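Local coordinates for periplasmic binding protein (Xylanimonas cellulosilytica, PDB 4MX8) that probably binds a solute, perhaps an iron-siderophore-like ligand, outside the cell membrane and delivers it to an import transporter, at residues Leu193-Pro198 against Glu232-Glu237; Phe238-Asp243 against Val273-Ala278; Gln245-Val250 against Asp282-Leu287. All coordinates share one frame; numbering follows the deposited sequence.

Contact 1 (Leu193-Pro198 against Glu232-Glu237); sequences LSALSP and EPISFE
L193 overlaps I234 with its CB and the F236 ring with its two methyls. CB sits beside the I234 side chain, with L193 CB to I234 CG1 at 3.8 Å. The two methyls reach further, crossing the F236 side chain at about a right angle; the nearest approach there is L193 CD2 to F236 CD1, 4.0 Å. I234 holds CG1 in the crowded position between the backbone N and the carbonyl carbon (chi1 63°). From there CG1 meets L193, while CG2 and CD1 both meet A195 CB, with I234 CG2 to A195 CB at 4.1 Å.

The backbone adds one direct bond. I234 N donates to L193 O at 2.9 Å with an N-H...O angle of 152°, and the donor stands 33° out of the carbonyl plane rather than on a lone pair. P233 flanks the same oxygen, its CB 3.4 Å from L193 O. Two residues further along the strand, a water bridges the two backbones: it accepts from A195 N at 2.8 Å and donates to E232 O at 2.9 Å.

I225 and T229 of helix 225-229 also touch A195, while I186 and V188 of strand 183-189 touch L193. S235 then occupies the N-cap position, its OG bonded to F238 N, so the chain turns into helix 236-242 directly after passing the strand. This N-capped helix start, passing edge strand 192-195 of a four-stranded mixed sheet, belongs to an alpha/beta fold consistent with one lobe of a TroA-like binding protein.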
ATOM      1  N   LEU A 193      -8.822  17.006   7.450  1.00 61.43           N
ATOM      2  CA  LEU A 193      -7.410  16.623   7.542  1.00 58.26           C
ATOM      3  C   LEU A 193      -7.192  15.548   8.623  1.00 52.24           C
ATOM      4  O   LEU A 193      -7.710  15.656   9.723  1.00 61.46           O
ATOM      5  CB  LEU A 193      -6.534  17.861   7.805  1.00 42.25           C
ATOM      6  CG  LEU A 193      -5.919  18.582   6.597  1.00 41.50           C
ATOM      7  CD1 LEU A 193      -6.938  18.970   5.589  1.00 42.61           C
ATOM      8  CD2 LEU A 193      -5.149  19.809   7.010  1.00 53.46           C
ATOM      9  N   SER A 194      -6.448  14.499   8.304  1.00 50.86           N
ATOM     10  CA  SER A 194      -6.076  13.503   9.317  1.00 49.68           C
ATOM     11  C   SER A 194      -4.557  13.443   9.414  1.00 39.61           C
ATOM     12  O   SER A 194      -3.872  13.353   8.397  1.00 37.91           O
ATOM     13  CB  SER A 194      -6.623  12.112   8.968  1.00 49.33           C
ATOM     14  OG  SER A 194      -7.937  12.183   8.434  1.00 50.91           O
ATOM     15  N   ALA A 195      -4.026  13.510  10.629  1.00 42.23           N
ATOM     16  CA  ALA A 195      -2.580  13.438  10.811  1.00 44.31           C
ATOM     17  C   ALA A 195      -2.087  11.999  10.706  1.00 45.48           C
ATOM     18  O   ALA A 195      -2.609  11.104  11.384  1.00 45.04           O
ATOM     19  CB  ALA A 195      -2.174  14.042  12.144  1.00 38.78           C
ATOM     20  N   LEU A 196      -1.087  11.778   9.855  1.00 34.14           N
ATOM     21  CA  LEU A 196      -0.400  10.487   9.823  1.00 44.50           C
ATOM     22  C   LEU A 196       0.667  10.393  10.912  1.00 40.82           C
ATOM     23  O   LEU A 196       1.303  11.369  11.267  1.00 39.62           O
ATOM     24  CB  LEU A 196       0.241  10.245   8.473  1.00 44.82           C
ATOM     25  CG  LEU A 196      -0.761  10.225   7.344  1.00 31.08           C
ATOM     26  CD1 LEU A 196      -0.036   9.907   6.054  1.00 29.62           C
ATOM     27  CD2 LEU A 196      -1.799   9.211   7.664  1.00 31.76           C
ATOM     28  N   SER A 197       0.872   9.199  11.430  1.00 42.93           N
ATOM     29  CA  SER A 197       1.663   9.044  12.632  1.00 45.11           C
ATOM     30  C   SER A 197       2.626   7.884  12.429  1.00 41.15           C
ATOM     31  O   SER A 197       2.256   6.877  11.817  1.00 52.88           O
ATOM     32  CB  SER A 197       0.708   8.763  13.800  1.00 50.13           C
ATOM     33  OG  SER A 197       1.386   8.183  14.897  1.00 65.80           O
ATOM     34  N   PRO A 198       3.867   8.011  12.924  1.00 37.90           N
ATOM     35  CA  PRO A 198       4.763   6.849  12.901  1.00 35.49           C
ATOM     36  C   PRO A 198       4.070   5.654  13.543  1.00 42.74           C
ATOM     37  O   PRO A 198       3.347   5.795  14.539  1.00 52.90           O
ATOM     38  CB  PRO A 198       5.935   7.287  13.783  1.00 33.92           C
ATOM     39  CG  PRO A 198       5.936   8.722  13.725  1.00 34.09           C
ATOM     40  CD  PRO A 198       4.499   9.170  13.566  1.00 42.88           C
ATOM     41  N   GLU A 232      -8.671  12.026  16.395  1.00 80.99           N
ATOM     42  CA  GLU A 232      -9.638  12.900  15.737  1.00 93.28           C
ATOM     43  C   GLU A 232      -8.940  13.719  14.628  1.00 79.11           C
ATOM     44  O   GLU A 232      -7.742  13.993  14.720  1.00 75.42           O
ATOM     45  CB  GLU A 232     -10.237  13.827  16.806  1.00110.46           C
ATOM     46  CG  GLU A 232     -11.360  14.764  16.351  1.00127.21           C
ATOM     47  CD  GLU A 232     -11.424  16.071  17.152  1.00134.03           C
ATOM     48  OE1 GLU A 232     -10.610  16.254  18.089  1.00138.87           O
ATOM     49  OE2 GLU A 232     -12.290  16.919  16.835  1.00128.50           O
ATOM     50  N   PRO A 233      -9.682  14.101  13.569  1.00 68.93           N
ATOM     51  CA  PRO A 233      -9.160  15.001  12.532  1.00 57.40           C
ATOM     52  C   PRO A 233      -8.550  16.284  13.097  1.00 58.57           C
ATOM     53  O   PRO A 233      -8.951  16.749  14.154  1.00 56.12           O
ATOM     54  CB  PRO A 233     -10.407  15.357  11.728  1.00 49.53           C
ATOM     55  CG  PRO A 233     -11.252  14.175  11.843  1.00 58.77           C
ATOM     56  CD  PRO A 233     -11.016  13.591  13.213  1.00 65.65           C
ATOM     57  N   ILE A 234      -7.579  16.843  12.386  1.00 61.00           N
ATOM     58  CA  ILE A 234      -6.907  18.057  12.821  1.00 51.48           C
ATOM     59  C   ILE A 234      -7.400  19.259  12.015  1.00 57.58           C
ATOM     60  O   ILE A 234      -7.828  19.116  10.864  1.00 53.48           O
ATOM     61  CB  ILE A 234      -5.366  17.935  12.700  1.00 45.64           C
ATOM     62  CG1 ILE A 234      -4.944  17.743  11.251  1.00 43.90           C
ATOM     63  CG2 ILE A 234      -4.836  16.780  13.540  1.00 45.15           C
ATOM     64  CD1 ILE A 234      -3.442  17.772  11.070  1.00 41.61           C
ATOM     65  N   SER A 235      -7.347  20.441  12.629  1.00 56.00           N
ATOM     66  CA  SER A 235      -7.777  21.670  11.974  1.00 57.96           C
ATOM     67  C   SER A 235      -6.634  22.245  11.153  1.00 54.84           C
ATOM     68  O   SER A 235      -5.502  21.801  11.282  1.00 54.73           O
ATOM     69  CB  SER A 235      -8.211  22.681  13.026  1.00 69.48           C
ATOM     70  OG  SER A 235      -7.168  22.901  13.961  1.00 76.54           O
ATOM     71  N   PHE A 236      -6.919  23.233  10.308  1.00 55.07           N
ATOM     72  CA  PHE A 236      -5.839  23.938   9.627  1.00 52.92           C
ATOM     73  C   PHE A 236      -4.948  24.622  10.654  1.00 59.56           C
ATOM     74  O   PHE A 236      -3.740  24.709  10.478  1.00 68.25           O
ATOM     75  CB  PHE A 236      -6.379  24.968   8.640  1.00 56.64           C
ATOM     76  CG  PHE A 236      -7.185  24.371   7.533  1.00 64.32           C
ATOM     77  CD1 PHE A 236      -6.616  23.463   6.658  1.00 70.41           C
ATOM     78  CD2 PHE A 236      -8.508  24.724   7.356  1.00 59.05           C
ATOM     79  CE1 PHE A 236      -7.366  22.911   5.626  1.00 69.03           C
ATOM     80  CE2 PHE A 236      -9.250  24.179   6.335  1.00 56.53           C
ATOM     81  CZ  PHE A 236      -8.684  23.274   5.468  1.00 57.31           C
ATOM     82  N   GLU A 237      -5.552  25.089  11.741  1.00 64.53           N
ATOM     83  CA  GLU A 237      -4.805  25.729  12.817  1.00 61.06           C
ATOM     84  C   GLU A 237      -3.747  24.808  13.453  1.00 63.41           C
ATOM     85  O   GLU A 237      -2.730  25.283  13.958  1.00 62.23           O
ATOM     86  CB  GLU A 237      -5.763  26.266  13.880  1.00 58.52           C
ATOM     87  CG  GLU A 237      -6.622  27.430  13.415  1.00 64.71           C
ATOM     88  CD  GLU A 237      -7.946  26.984  12.826  1.00 83.09           C
ATOM     89  OE1 GLU A 237      -8.871  27.824  12.717  1.00 85.50           O
ATOM     90  OE2 GLU A 237      -8.064  25.790  12.475  1.00 88.38           O
TER
HETATM   91  O   HOH W   1      -5.867  12.972  12.725  1.00 60.68           O

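Contact 2 (Phe238-Asp243 against Val273-Ala278); sequences FLLEHD and VNRTTA
Two hydrogen bonds carry the polar part, and both end on the carboxylate of D243. T277 N donates to D243 OD2 at 2.7 Å with an N-H...O angle of 153°, and T277 OG1 donates to D243 OD1 at 2.5 Å, a length not to be weighed closely at 2.91 Å resolution. Each oxygen uses its syn lone pair, so the group receives the N-H and the hydroxyl of one residue in a bidentate way and its rotation is fixed. D243 has just left helix 236-242 with positive phi (35°), and CG lies anti to the backbone N (chi1 -171°), which sends the carboxylate across to the first turn of helix 277-280. T276 holds the N-cap position there, but its side chain makes no capping bond; instead D243 OD2 takes T277 N, the first amide of the helix, and its negative charge would suit the helix dipole.

The apolar part lies one helical turn back. L239 crosses V273 obliquely, with L239 CD1 to V273 CG2 at 3.7 Å. L240 slides past T276 in the opposite direction, its CD1 3.8 Å from T276 OG1, and its other methyl, CD2, meets the guanidinium of R275 obliquely. The charge of R275 has its own partner in E271, through a salt bridge from NH2.

Beneath the contact between helix 236-242 and the 3-10 turn leading into helix 277-280 lies the sheet: L239 also touches L184 of strand 183-189 and L247 of strand 246-251, and A278 packs on L247 too. Both are thus joined above neighbouring parallel strands.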
ATOM      1  N   PHE A 238      -3.992  23.502  13.419  1.00 64.11           N
ATOM      2  CA  PHE A 238      -3.021  22.513  13.883  1.00 56.26           C
ATOM      3  C   PHE A 238      -1.736  22.633  13.074  1.00 53.86           C
ATOM      4  O   PHE A 238      -0.640  22.596  13.634  1.00 56.46           O
ATOM      5  CB  PHE A 238      -3.610  21.097  13.753  1.00 54.79           C
ATOM      6  CG  PHE A 238      -2.720  19.994  14.282  1.00 54.79           C
ATOM      7  CD1 PHE A 238      -1.707  19.447  13.493  1.00 57.28           C
ATOM      8  CD2 PHE A 238      -2.919  19.475  15.559  1.00 52.62           C
ATOM      9  CE1 PHE A 238      -0.888  18.425  13.971  1.00 43.38           C
ATOM     10  CE2 PHE A 238      -2.110  18.446  16.040  1.00 50.98           C
ATOM     11  CZ  PHE A 238      -1.093  17.925  15.240  1.00 47.55           C
ATOM     12  N   LEU A 239      -1.872  22.766  11.756  1.00 54.00           N
ATOM     13  CA  LEU A 239      -0.701  22.874  10.889  1.00 49.51           C
ATOM     14  C   LEU A 239       0.089  24.096  11.287  1.00 55.71           C
ATOM     15  O   LEU A 239       1.298  24.022  11.483  1.00 52.10           O
ATOM     16  CB  LEU A 239      -1.099  22.976   9.424  1.00 44.18           C
ATOM     17  CG  LEU A 239      -1.784  21.740   8.873  1.00 47.20           C
ATOM     18  CD1 LEU A 239      -2.131  21.947   7.418  1.00 51.43           C
ATOM     19  CD2 LEU A 239      -0.877  20.556   9.045  1.00 40.66           C
ATOM     20  N   LEU A 240      -0.620  25.212  11.430  1.00 57.58           N
ATOM     21  CA  LEU A 240      -0.007  26.494  11.743  1.00 55.90           C
ATOM     22  C   LEU A 240       0.654  26.502  13.113  1.00 59.22           C
ATOM     23  O   LEU A 240       1.722  27.078  13.283  1.00 69.72           O
ATOM     24  CB  LEU A 240      -1.052  27.594  11.689  1.00 53.00           C
ATOM     25  CG  LEU A 240      -0.418  28.969  11.689  1.00 54.98           C
ATOM     26  CD1 LEU A 240       0.518  29.087  10.507  1.00 53.77           C
ATOM     27  CD2 LEU A 240      -1.494  29.987  11.607  1.00 57.49           C
ATOM     28  N   GLU A 241       0.013  25.863  14.086  1.00 57.66           N
ATOM     29  CA  GLU A 241       0.554  25.773  15.441  1.00 53.19           C
ATOM     30  C   GLU A 241       1.907  25.082  15.485  1.00 51.52           C
ATOM     31  O   GLU A 241       2.895  25.680  15.914  1.00 58.92           O
ATOM     32  CB  GLU A 241      -0.425  25.048  16.370  1.00 57.30           C
ATOM     33  CG  GLU A 241       0.195  24.534  17.663  1.00 59.66           C
ATOM     34  CD  GLU A 241      -0.840  24.232  18.732  1.00 75.01           C
ATOM     35  OE1 GLU A 241      -2.010  23.959  18.377  1.00 86.95           O
ATOM     36  OE2 GLU A 241      -0.486  24.277  19.932  1.00 78.46           O
ATOM     37  N   HIS A 242       1.930  23.830  15.030  1.00 51.00           N
ATOM     38  CA  HIS A 242       3.112  22.976  15.084  1.00 51.62           C
ATOM     39  C   HIS A 242       4.047  23.210  13.911  1.00 51.95           C
ATOM     40  O   HIS A 242       5.223  22.827  13.958  1.00 51.48           O
ATOM     41  CB  HIS A 242       2.687  21.510  15.141  1.00 47.17           C
ATOM     42  CG  HIS A 242       1.819  21.199  16.313  1.00 48.52           C
ATOM     43  ND1 HIS A 242       2.251  21.340  17.613  1.00 54.96           N
ATOM     44  CD2 HIS A 242       0.531  20.791  16.387  1.00 60.20           C
ATOM     45  CE1 HIS A 242       1.272  21.020  18.439  1.00 63.52           C
ATOM     46  NE2 HIS A 242       0.215  20.684  17.721  1.00 65.13           N
ATOM     47  N   ASP A 243       3.501  23.837  12.871  1.00 49.17           N
ATOM     48  CA  ASP A 243       4.254  24.315  11.709  1.00 56.44           C
ATOM     49  C   ASP A 243       5.432  23.442  11.279  1.00 48.21           C
ATOM     50  O   ASP A 243       6.586  23.763  11.558  1.00 47.36           O
ATOM     51  CB  ASP A 243       4.704  25.760  11.930  1.00 60.23           C
ATOM     52  CG  ASP A 243       5.300  26.377  10.683  1.00 71.21           C
ATOM     53  OD1 ASP A 243       6.280  27.140  10.823  1.00 67.60           O
ATOM     54  OD2 ASP A 243       4.797  26.087   9.566  1.00 77.75           O
ATOM     55  N   VAL A 273      -3.420  27.907   6.182  1.00 52.11           N
ATOM     56  CA  VAL A 273      -2.350  27.092   5.629  1.00 49.70           C
ATOM     57  C   VAL A 273      -1.343  27.922   4.834  1.00 50.38           C
ATOM     58  O   VAL A 273      -0.160  27.635   4.862  1.00 59.72           O
ATOM     59  CB  VAL A 273      -2.893  25.900   4.784  1.00 58.34           C
ATOM     60  CG1 VAL A 273      -1.784  25.252   3.969  1.00 45.94           C
ATOM     61  CG2 VAL A 273      -3.548  24.855   5.681  1.00 47.02           C
ATOM     62  N   ASN A 274      -1.782  28.965   4.142  1.00 52.57           N
ATOM     63  CA  ASN A 274      -0.823  29.766   3.374  1.00 53.62           C
ATOM     64  C   ASN A 274       0.173  30.553   4.223  1.00 54.69           C
ATOM     65  O   ASN A 274       1.120  31.121   3.684  1.00 69.85           O
ATOM     66  CB  ASN A 274      -1.523  30.713   2.404  1.00 56.10           C
ATOM     67  CG  ASN A 274      -2.302  29.984   1.344  1.00 64.26           C
ATOM     68  OD1 ASN A 274      -3.469  30.281   1.118  1.00 74.30           O
ATOM     69  ND2 ASN A 274      -1.666  29.024   0.683  1.00 61.80           N
ATOM     70  N   ARG A 275      -0.052  30.591   5.539  1.00 54.93           N
ATOM     71  CA  ARG A 275       0.820  31.294   6.484  1.00 56.15           C
ATOM     72  C   ARG A 275       1.846  30.326   7.053  1.00 69.73           C
ATOM     73  O   ARG A 275       2.868  30.714   7.613  1.00 72.00           O
ATOM     74  CB  ARG A 275      -0.001  31.888   7.623  1.00 58.07           C
ATOM     75  CG  ARG A 275      -0.596  33.240   7.317  1.00 61.20           C
ATOM     76  CD  ARG A 275      -1.302  33.815   8.526  1.00 63.29           C
ATOM     77  NE  ARG A 275      -2.651  33.285   8.713  1.00 69.92           N
ATOM     78  CZ  ARG A 275      -3.140  32.900   9.887  1.00 63.30           C
ATOM     79  NH1 ARG A 275      -2.385  32.974  10.967  1.00 63.58           N
ATOM     80  NH2 ARG A 275      -4.378  32.438   9.985  1.00 63.46           N
ATOM     81  N   THR A 276       1.534  29.051   6.892  1.00 69.55           N
ATOM     82  CA  THR A 276       2.367  27.929   7.288  1.00 52.16           C
ATOM     83  C   THR A 276       3.756  27.996   6.636  1.00 54.79           C
ATOM     84  O   THR A 276       3.890  28.451   5.500  1.00 56.80           O
ATOM     85  CB  THR A 276       1.604  26.651   6.901  1.00 47.11           C
ATOM     86  OG1 THR A 276       0.856  26.190   8.032  1.00 54.66           O
ATOM     87  CG2 THR A 276       2.498  25.564   6.363  1.00 48.80           C
ATOM     88  N   THR A 277       4.794  27.571   7.359  1.00 53.93           N
ATOM     89  CA  THR A 277       6.144  27.575   6.790  1.00 49.98           C
ATOM     90  C   THR A 277       6.210  26.696   5.553  1.00 50.26           C
ATOM     91  O   THR A 277       6.725  27.120   4.509  1.00 47.12           O
ATOM     92  CB  THR A 277       7.222  27.102   7.788  1.00 47.50           C
ATOM     93  OG1 THR A 277       7.392  28.081   8.817  1.00 53.73           O
ATOM     94  CG2 THR A 277       8.554  26.904   7.084  1.00 47.20           C
ATOM     95  N   ALA A 278       5.687  25.474   5.682  1.00 44.04           N
ATOM     96  CA  ALA A 278       5.658  24.533   4.572  1.00 42.36           C
ATOM     97  C   ALA A 278       5.105  25.174   3.292  1.00 51.33           C
ATOM     98  O   ALA A 278       5.685  25.041   2.222  1.00 61.75           O
ATOM     99  CB  ALA A 278       4.857  23.303   4.948  1.00 40.48           C
TER

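Contact 3 (Gln245-Val250 against Asp282-Leu287)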
ATOM      1  N   GLN A 245       8.182  21.781   8.789  1.00 42.65           N
ATOM      2  CA  GLN A 245       8.985  22.292   7.692  1.00 40.09           C
ATOM      3  C   GLN A 245       8.538  21.724   6.345  1.00 38.72           C
ATOM      4  O   GLN A 245       8.522  22.428   5.341  1.00 40.37           O
ATOM      5  CB  GLN A 245      10.459  21.973   7.932  1.00 40.21           C
ATOM      6  CG  GLN A 245      11.379  22.595   6.903  1.00 55.81           C
ATOM      7  CD  GLN A 245      11.506  24.085   7.099  1.00 71.32           C
ATOM      8  OE1 GLN A 245      11.402  24.569   8.222  1.00 82.14           O
ATOM      9  NE2 GLN A 245      11.721  24.827   6.011  1.00 73.38           N
ATOM     10  N   TRP A 246       8.187  20.442   6.329  1.00 46.17           N
ATOM     11  CA  TRP A 246       7.715  19.793   5.120  1.00 35.71           C
ATOM     12  C   TRP A 246       6.353  19.188   5.407  1.00 44.97           C
ATOM     13  O   TRP A 246       6.151  18.581   6.474  1.00 38.54           O
ATOM     14  CB  TRP A 246       8.674  18.683   4.738  1.00 34.47           C
ATOM     15  CG  TRP A 246      10.036  19.142   4.468  1.00 35.42           C
ATOM     16  CD1 TRP A 246      11.081  19.164   5.341  1.00 45.36           C
ATOM     17  CD2 TRP A 246      10.526  19.660   3.235  1.00 36.27           C
ATOM     18  NE1 TRP A 246      12.200  19.665   4.721  1.00 43.10           N
ATOM     19  CE2 TRP A 246      11.880  19.979   3.424  1.00 44.13           C
ATOM     20  CE3 TRP A 246       9.950  19.885   1.986  1.00 47.48           C
ATOM     21  CZ2 TRP A 246      12.672  20.512   2.405  1.00 47.27           C
ATOM     22  CZ3 TRP A 246      10.734  20.419   0.976  1.00 50.94           C
ATOM     23  CH2 TRP A 246      12.081  20.727   1.193  1.00 45.34           C
ATOM     24  N   LEU A 247       5.420  19.356   4.467  1.00 40.41           N
ATOM     25  CA  LEU A 247       4.082  18.779   4.587  1.00 34.43           C
ATOM     26  C   LEU A 247       3.882  17.785   3.455  1.00 42.70           C
ATOM     27  O   LEU A 247       3.969  18.159   2.281  1.00 43.19           O
ATOM     28  CB  LEU A 247       3.018  19.872   4.518  1.00 38.52           C
ATOM     29  CG  LEU A 247       1.535  19.517   4.712  1.00 39.63           C
ATOM     30  CD1 LEU A 247       1.238  19.186   6.156  1.00 36.26           C
ATOM     31  CD2 LEU A 247       0.655  20.660   4.251  1.00 37.82           C
ATOM     32  N   TRP A 248       3.633  16.521   3.815  1.00 33.61           N
ATOM     33  CA  TRP A 248       3.456  15.438   2.847  1.00 30.82           C
ATOM     34  C   TRP A 248       1.997  15.032   2.756  1.00 30.90           C
ATOM     35  O   TRP A 248       1.444  14.521   3.720  1.00 36.86           O
ATOM     36  CB  TRP A 248       4.253  14.213   3.277  1.00 29.60           C
ATOM     37  CG  TRP A 248       5.735  14.416   3.381  1.00 32.70           C
ATOM     38  CD1 TRP A 248       6.425  14.864   4.468  1.00 41.65           C
ATOM     39  CD2 TRP A 248       6.713  14.156   2.371  1.00 30.06           C
ATOM     40  NE1 TRP A 248       7.772  14.904   4.198  1.00 38.50           N
ATOM     41  CE2 TRP A 248       7.974  14.468   2.918  1.00 32.03           C
ATOM     42  CE3 TRP A 248       6.646  13.681   1.062  1.00 29.03           C
ATOM     43  CZ2 TRP A 248       9.152  14.323   2.205  1.00 29.91           C
ATOM     44  CZ3 TRP A 248       7.820  13.536   0.356  1.00 30.70           C
ATOM     45  CH2 TRP A 248       9.055  13.860   0.926  1.00 31.95           C
ATOM     46  N   VAL A 249       1.390  15.224   1.589  1.00 31.30           N
ATOM     47  CA  VAL A 249      -0.057  15.110   1.448  1.00 31.90           C
ATOM     48  C   VAL A 249      -0.515  13.928   0.603  1.00 39.06           C
ATOM     49  O   VAL A 249      -0.056  13.751  -0.528  1.00 44.77           O
ATOM     50  CB  VAL A 249      -0.619  16.373   0.795  1.00 33.50           C
ATOM     51  CG1 VAL A 249      -2.130  16.330   0.782  1.00 34.44           C
ATOM     52  CG2 VAL A 249      -0.118  17.599   1.533  1.00 38.86           C
ATOM     53  N   VAL A 250      -1.432  13.139   1.158  1.00 41.48           N
ATOM     54  CA  VAL A 250      -2.107  12.048   0.443  1.00 40.70           C
ATOM     55  C   VAL A 250      -3.584  12.412   0.254  1.00 44.59           C
ATOM     56  O   VAL A 250      -4.327  12.529   1.228  1.00 50.52           O
ATOM     57  CB  VAL A 250      -2.042  10.746   1.265  1.00 29.99           C
ATOM     58  CG1 VAL A 250      -2.814   9.661   0.598  1.00 30.03           C
ATOM     59  CG2 VAL A 250      -0.621  10.320   1.456  1.00 28.77           C
ATOM     60  N   ASP A 282       7.342  26.462  -0.249  1.00 47.15           N
ATOM     61  CA  ASP A 282       7.133  25.513  -1.343  1.00 45.99           C
ATOM     62  C   ASP A 282       7.630  24.117  -0.928  1.00 53.86           C
ATOM     63  O   ASP A 282       8.379  23.440  -1.641  1.00 46.32           O
ATOM     64  CB  ASP A 282       7.813  26.022  -2.620  1.00 56.79           C
ATOM     65  CG  ASP A 282       7.322  25.325  -3.877  1.00 73.61           C
ATOM     66  OD1 ASP A 282       6.314  24.575  -3.824  1.00 72.21           O
ATOM     67  OD2 ASP A 282       7.958  25.545  -4.933  1.00 78.18           O
ATOM     68  N   HIS A 283       7.182  23.700   0.249  1.00 61.79           N
ATOM     69  CA  HIS A 283       7.614  22.473   0.882  1.00 39.84           C
ATOM     70  C   HIS A 283       6.406  21.573   1.100  1.00 47.78           C
ATOM     71  O   HIS A 283       6.414  20.729   1.996  1.00 59.29           O
ATOM     72  CB  HIS A 283       8.257  22.795   2.228  1.00 40.13           C
ATOM     73  CG  HIS A 283       9.651  23.347   2.127  1.00 51.51           C
ATOM     74  ND1 HIS A 283      10.419  23.627   3.239  1.00 47.28           N
ATOM     75  CD2 HIS A 283      10.419  23.654   1.052  1.00 54.13           C
ATOM     76  CE1 HIS A 283      11.598  24.089   2.854  1.00 50.94           C
ATOM     77  NE2 HIS A 283      11.624  24.115   1.532  1.00 52.93           N
ATOM     78  N   VAL A 284       5.359  21.769   0.299  1.00 47.38           N
ATOM     79  CA  VAL A 284       4.214  20.850   0.292  1.00 47.14           C
ATOM     80  C   VAL A 284       4.380  19.840  -0.836  1.00 43.62           C
ATOM     81  O   VAL A 284       4.393  20.204  -2.005  1.00 53.99           O
ATOM     82  CB  VAL A 284       2.859  21.599   0.154  1.00 38.76           C
ATOM     83  CG1 VAL A 284       1.709  20.631   0.032  1.00 37.73           C
ATOM     84  CG2 VAL A 284       2.631  22.501   1.348  1.00 39.81           C
ATOM     85  N   LEU A 285       4.517  18.570  -0.481  1.00 35.81           N
ATOM     86  CA  LEU A 285       4.720  17.524  -1.477  1.00 41.71           C
ATOM     87  C   LEU A 285       3.510  16.614  -1.533  1.00 44.68           C
ATOM     88  O   LEU A 285       3.049  16.134  -0.492  1.00 33.77           O
ATOM     89  CB  LEU A 285       5.947  16.687  -1.118  1.00 37.12           C
ATOM     90  CG  LEU A 285       7.171  17.542  -0.824  1.00 37.95           C
ATOM     91  CD1 LEU A 285       7.876  16.928   0.328  1.00 37.58           C
ATOM     92  CD2 LEU A 285       8.071  17.632  -2.020  1.00 34.54           C
ATOM     93  N   TYR A 286       2.997  16.372  -2.738  1.00 45.88           N
ATOM     94  CA  TYR A 286       1.843  15.482  -2.887  1.00 41.97           C
ATOM     95  C   TYR A 286       2.242  14.056  -3.281  1.00 38.75           C
ATOM     96  O   TYR A 286       3.008  13.837  -4.224  1.00 41.22           O
ATOM     97  CB  TYR A 286       0.843  16.077  -3.870  1.00 34.34           C
ATOM     98  CG  TYR A 286       0.209  17.336  -3.345  1.00 40.43           C
ATOM     99  CD1 TYR A 286      -0.991  17.289  -2.648  1.00 36.49           C
ATOM    100  CD2 TYR A 286       0.819  18.571  -3.515  1.00 37.08           C
ATOM    101  CE1 TYR A 286      -1.575  18.434  -2.150  1.00 37.30           C
ATOM    102  CE2 TYR A 286       0.240  19.722  -3.023  1.00 38.51           C
ATOM    103  CZ  TYR A 286      -0.955  19.643  -2.342  1.00 41.55           C
ATOM    104  OH  TYR A 286      -1.529  20.776  -1.831  1.00 46.99           O
ATOM    105  N   LEU A 287       1.733  13.086  -2.538  1.00 34.67           N
ATOM    106  CA  LEU A 287       2.082  11.695  -2.794  1.00 38.14           C
ATOM    107  C   LEU A 287       1.009  11.046  -3.675  1.00 36.81           C
ATOM    108  O   LEU A 287      -0.127  11.498  -3.682  1.00 35.37           O
ATOM    109  CB  LEU A 287       2.242  10.937  -1.474  1.00 28.14           C
ATOM    110  CG  LEU A 287       3.238  11.484  -0.456  1.00 27.93           C
ATOM    111  CD1 LEU A 287       3.163  10.635   0.773  1.00 27.21           C
ATOM    112  CD2 LEU A 287       4.639  11.458  -1.006  1.00 27.81           C
TER
HETATM  113  O   HOH W   2      -2.194  13.152  -3.008  1.00 33.61           O
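A beta-alpha-beta crossover brings strands 246-251 and 284-287 together as parallel neighbours, with helices in the connection and 284-287 outermost in the sheet. The axes of the two short strands are inclined by 26°. The parallel ladder is read from four bonds that alternate in direction. L247 N donates to H283 O at 3.0 Å; the next three, L285 N to L247 O, V249 N to L285 O and L287 N to V249 O, are each 2.8 Å. The two in the middle run nearly along the C=O axis.

Side chains alternate between the faces. On one, L247 and V249 lie beside V284 and Y286; the Y286 ring reaches V249, with V249 CB to Y286 CD1 at 3.6 Å. On the other, L285 CD1 sits over a face of the W248 six-membered ring, a CH-pi contact, while L287 CD2 meets that indole at its edge, 3.6 Å from W248 CE3.

Just before strand 284-287, the H283 imidazole stacks face to face on the W246 six-membered ring, centroids 3.6 Å apart and planes 17° apart. H283 ND1 donates to Q245 O at 3.1 Å, and that oxygen lies near the imidazole plane. The geometry is consistent with a proton on ND1, and the stack and bond together would restrain the ring.

Contact 2 links the other two: it touches both, while contacts 1 and 3 reach the same sheet without touching, nearest atoms about 5 Å apart. Contact 1 meets contact 2 through F236 CD1 and V273 CG2, 3.5 Å apart, and both use helix 236-242; their centres lie about 12 Å apart. Contacts 2 and 3 also have centres about 12 Å apart, and their segments alternate along the chain, so each strand of contact 3 follows a helix of contact 2. A278 O and H283 N, 2.8 Å apart, make a probable hydrogen bond in the Schellman motif ending helix 277-280. Contact 2 is outermost, its centre about 28 Å from the chain centre.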